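Local coordinates for protein GLB-12 (Caenorhabditis elegans, PDB 4BJA) that binds a heme whose iron takes two axial histidine ligands, and probably works as a redox-signalling globin needed for reproduction in the worm, at residues Trp19-Asp29 with Leu113-Arg121. The protein carries 1 engineered substitution. Numbering follows the deposited sequence. Where two conformers were deposited one is given.
With SO4 (sulfate ion), chain C.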
# COMPACT_ATOMS: atom_id res chain seq x y z
N TRP A 19 4.82 3.25 -10.69
CA TRP A 19 4.14 4.50 -10.22
C TRP A 19 5.02 5.68 -10.48
O TRP A 19 6.22 5.67 -10.16
CB TRP A 19 3.92 4.47 -8.71
CG TRP A 19 3.14 3.30 -8.24
CD1 TRP A 19 3.63 2.20 -7.59
CD2 TRP A 19 1.73 3.10 -8.37
NE1 TRP A 19 2.61 1.32 -7.32
CE2 TRP A 19 1.43 1.85 -7.79
CE3 TRP A 19 0.68 3.87 -8.91
CZ2 TRP A 19 0.12 1.33 -7.73
CZ3 TRP A 19 -0.61 3.35 -8.87
CH2 TRP A 19 -0.89 2.10 -8.27
N VAL A 20 4.42 6.73 -11.00
CA VAL A 20 5.11 8.01 -11.14
C VAL A 20 5.37 8.60 -9.76
O VAL A 20 6.49 9.10 -9.50
CB VAL A 20 4.27 8.98 -11.99
CG1 VAL A 20 4.83 10.40 -11.93
CG2 VAL A 20 4.22 8.47 -13.42
N GLY A 21 4.38 8.50 -8.88
CA GLY A 21 4.43 9.08 -7.53
C GLY A 21 3.30 10.05 -7.18
O GLY A 21 2.99 10.28 -5.99
N ASN A 22 2.69 10.64 -8.22
CA ASN A 22 1.64 11.61 -7.99
C ASN A 22 0.24 11.04 -7.99
O ASN A 22 -0.74 11.78 -7.86
CB ASN A 22 1.74 12.78 -9.01
CG ASN A 22 1.51 12.33 -10.42
OD1 ASN A 22 1.48 11.14 -10.73
ND2 ASN A 22 1.35 13.32 -11.32
N GLU A 23 0.14 9.71 -8.04
CA GLU A 23 -1.18 9.08 -8.15
C GLU A 23 -2.02 9.19 -6.86
O GLU A 23 -1.49 9.30 -5.75
CB GLU A 23 -1.02 7.60 -8.53
CG GLU A 23 -0.44 7.33 -9.97
CD GLU A 23 1.08 7.25 -10.05
OE1 GLU A 23 1.77 7.69 -9.09
OE2 GLU A 23 1.61 6.74 -11.10
N SER A 24 -3.34 9.08 -7.01
CA SER A 24 -4.25 9.12 -5.86
C SER A 24 -4.15 7.86 -4.99
O SER A 24 -4.68 7.84 -3.89
CB SER A 24 -5.71 9.33 -6.33
OG SER A 24 -6.06 8.32 -7.24
N GLU A 25 -3.45 6.83 -5.45
CA GLU A 25 -3.40 5.57 -4.70
C GLU A 25 -2.24 5.56 -3.71
O GLU A 25 -1.96 4.56 -3.09
CB GLU A 25 -3.30 4.38 -5.65
CG GLU A 25 -4.51 4.27 -6.56
CD GLU A 25 -4.34 4.96 -7.91
OE1 GLU A 25 -3.48 5.80 -8.07
OE2 GLU A 25 -5.09 4.65 -8.84
N ASN A 26 -1.59 6.71 -3.56
CA ASN A 26 -0.39 6.83 -2.67
C ASN A 26 -0.75 6.37 -1.24
O ASN A 26 -1.60 6.97 -0.63
CB ASN A 26 -0.07 8.33 -2.65
CG ASN A 26 1.15 8.69 -1.86
OD1 ASN A 26 1.55 8.01 -0.90
ND2 ASN A 26 1.74 9.82 -2.23
N PRO A 27 -0.10 5.32 -0.70
CA PRO A 27 -0.57 4.79 0.58
C PRO A 27 -0.27 5.73 1.73
O PRO A 27 -0.90 5.63 2.76
CB PRO A 27 0.19 3.46 0.74
CG PRO A 27 1.46 3.69 -0.09
CD PRO A 27 0.97 4.51 -1.29
N PHE A 28 0.66 6.66 1.54
CA PHE A 28 0.93 7.63 2.58
C PHE A 28 -0.20 8.64 2.67
O PHE A 28 -0.37 9.30 3.68
CB PHE A 28 2.29 8.33 2.36
CG PHE A 28 3.44 7.43 2.52
CD1 PHE A 28 3.86 7.11 3.81
CD2 PHE A 28 4.06 6.85 1.42
CE1 PHE A 28 4.92 6.21 3.99
CE2 PHE A 28 5.12 5.95 1.58
CZ PHE A 28 5.55 5.64 2.89
N ASP A 29 -0.95 8.80 1.58
CA ASP A 29 -2.13 9.63 1.70
C ASP A 29 -3.31 8.85 2.20
O ASP A 29 -4.19 9.43 2.81
CB ASP A 29 -2.43 10.31 0.34
CG ASP A 29 -3.52 11.38 0.46
OD1 ASP A 29 -3.70 11.99 1.54
OD2 ASP A 29 -4.25 11.58 -0.54
N LEU A 113 3.29 14.86 -0.83
CA LEU A 113 3.00 13.44 -0.68
C LEU A 113 3.63 12.65 -1.85
O LEU A 113 4.07 11.51 -1.67
CB LEU A 113 1.48 13.22 -0.52
CG LEU A 113 0.82 14.09 0.58
CD1 LEU A 113 -0.58 13.58 0.95
CD2 LEU A 113 1.69 14.20 1.88
N THR A 114 3.69 13.27 -3.03
CA THR A 114 4.35 12.68 -4.17
C THR A 114 5.82 12.42 -3.89
O THR A 114 6.29 11.31 -4.08
CB THR A 114 4.20 13.60 -5.42
OG1 THR A 114 2.82 13.58 -5.79
CG2 THR A 114 5.04 13.11 -6.58
N GLY A 115 6.51 13.43 -3.41
CA GLY A 115 7.95 13.27 -3.14
C GLY A 115 8.20 12.25 -2.04
O GLY A 115 9.16 11.52 -2.08
N ALA A 116 7.30 12.17 -1.07
CA ALA A 116 7.46 11.20 0.04
C ALA A 116 7.36 9.79 -0.52
O ALA A 116 8.23 8.93 -0.25
CB ALA A 116 6.41 11.42 1.08
N TRP A 117 6.32 9.52 -1.30
CA TRP A 117 6.17 8.18 -1.88
C TRP A 117 7.32 7.85 -2.82
O TRP A 117 7.88 6.73 -2.82
CB TRP A 117 4.78 8.10 -2.55
CG TRP A 117 4.35 6.73 -2.93
CD1 TRP A 117 4.75 5.50 -2.38
CD2 TRP A 117 3.35 6.42 -3.89
NE1 TRP A 117 4.05 4.48 -2.99
CE2 TRP A 117 3.21 5.02 -3.93
CE3 TRP A 117 2.57 7.22 -4.75
CZ2 TRP A 117 2.29 4.38 -4.79
CZ3 TRP A 117 1.66 6.57 -5.62
CH2 TRP A 117 1.53 5.17 -5.61
N GLN A 118 7.70 8.83 -3.66
CA GLN A 118 8.80 8.61 -4.59
C GLN A 118 10.12 8.26 -3.86
O GLN A 118 10.87 7.39 -4.32
CB GLN A 118 9.06 9.84 -5.45
CG GLN A 118 7.99 10.06 -6.55
CD GLN A 118 8.15 11.42 -7.23
OE1 GLN A 118 8.79 12.32 -6.69
NE2 GLN A 118 7.58 11.56 -8.41
N LEU A 119 10.38 8.98 -2.77
CA LEU A 119 11.59 8.74 -1.94
C LEU A 119 11.60 7.30 -1.44
O LEU A 119 12.62 6.58 -1.55
CB LEU A 119 11.65 9.73 -0.77
CG LEU A 119 12.79 9.45 0.26
CD1 LEU A 119 14.18 9.53 -0.38
CD2 LEU A 119 12.71 10.42 1.42
N VAL A 120 10.46 6.85 -0.94
CA VAL A 120 10.45 5.49 -0.36
C VAL A 120 10.63 4.42 -1.44
O VAL A 120 11.44 3.50 -1.29
CB VAL A 120 9.16 5.25 0.44
CG1 VAL A 120 9.10 3.81 0.94
CG2 VAL A 120 9.02 6.26 1.59
N ARG A 121 9.95 4.57 -2.58
CA ARG A 121 10.10 3.57 -3.62
C ARG A 121 11.50 3.62 -4.25
O ARG A 121 12.04 2.57 -4.57
CB ARG A 121 8.96 3.72 -4.63
CG ARG A 121 7.62 3.36 -3.96
CD ARG A 121 6.52 3.01 -4.90
NE ARG A 121 6.77 1.84 -5.72
CZ ARG A 121 6.18 0.65 -5.60
NH1 ARG A 121 5.32 0.37 -4.61
NH2 ARG A 121 6.46 -0.29 -6.49
S SO4 C . 8.23 1.79 -8.81
O1 SO4 C . 7.51 0.52 -8.98
O2 SO4 C . 9.14 1.60 -7.70
O3 SO4 C . 8.95 2.12 -10.02
O4 SO4 C . 7.31 2.90 -8.50
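Trp117 lays one indole face under Asn26 and Pro27: Asn26 CA stands 3.7 Å from the centroid of the six-membered ring of Trp117, and Pro27 CD covers the five-membered ring, both as CH-pi contacts. The indole reaches off helix 113-126 into the curve of 19-29 because chi1, -167°, sets CG opposite the backbone N. Its far corner, CH2, sits 3.5 Å from Trp19 CD2, over a face of that ring, the planes at 41°. Trp117 NE1 hydrogen-bonds Gln202 OE1 of helix 185-214. Were Trp117 cut back to an alanine, a gap would probably open against Pro27 and beside Trp19, and Gln202 OE1 would lose this donor. Gln118 NE2 gives a nearly straight bond of 2.9 Å to Val20 O, while Asn26 ND2 reaches Leu113 O more weakly and Asn26 OD1 caps Phe28 N. Arg121 turns its guanidinium face to Trp19 CD1, 3.6 Å from CZ, and, with Arg125, holds through NE and NH2 a sulfate probably from the crystallisation liquor. Trp19 NE1 hydrogen-bonds Asp205 OD1 of the second subunit. This is an N-terminal extension folded across an all-helical globin domain, on the probable counterpart of globin helix F, just before the axial heme ligand His127.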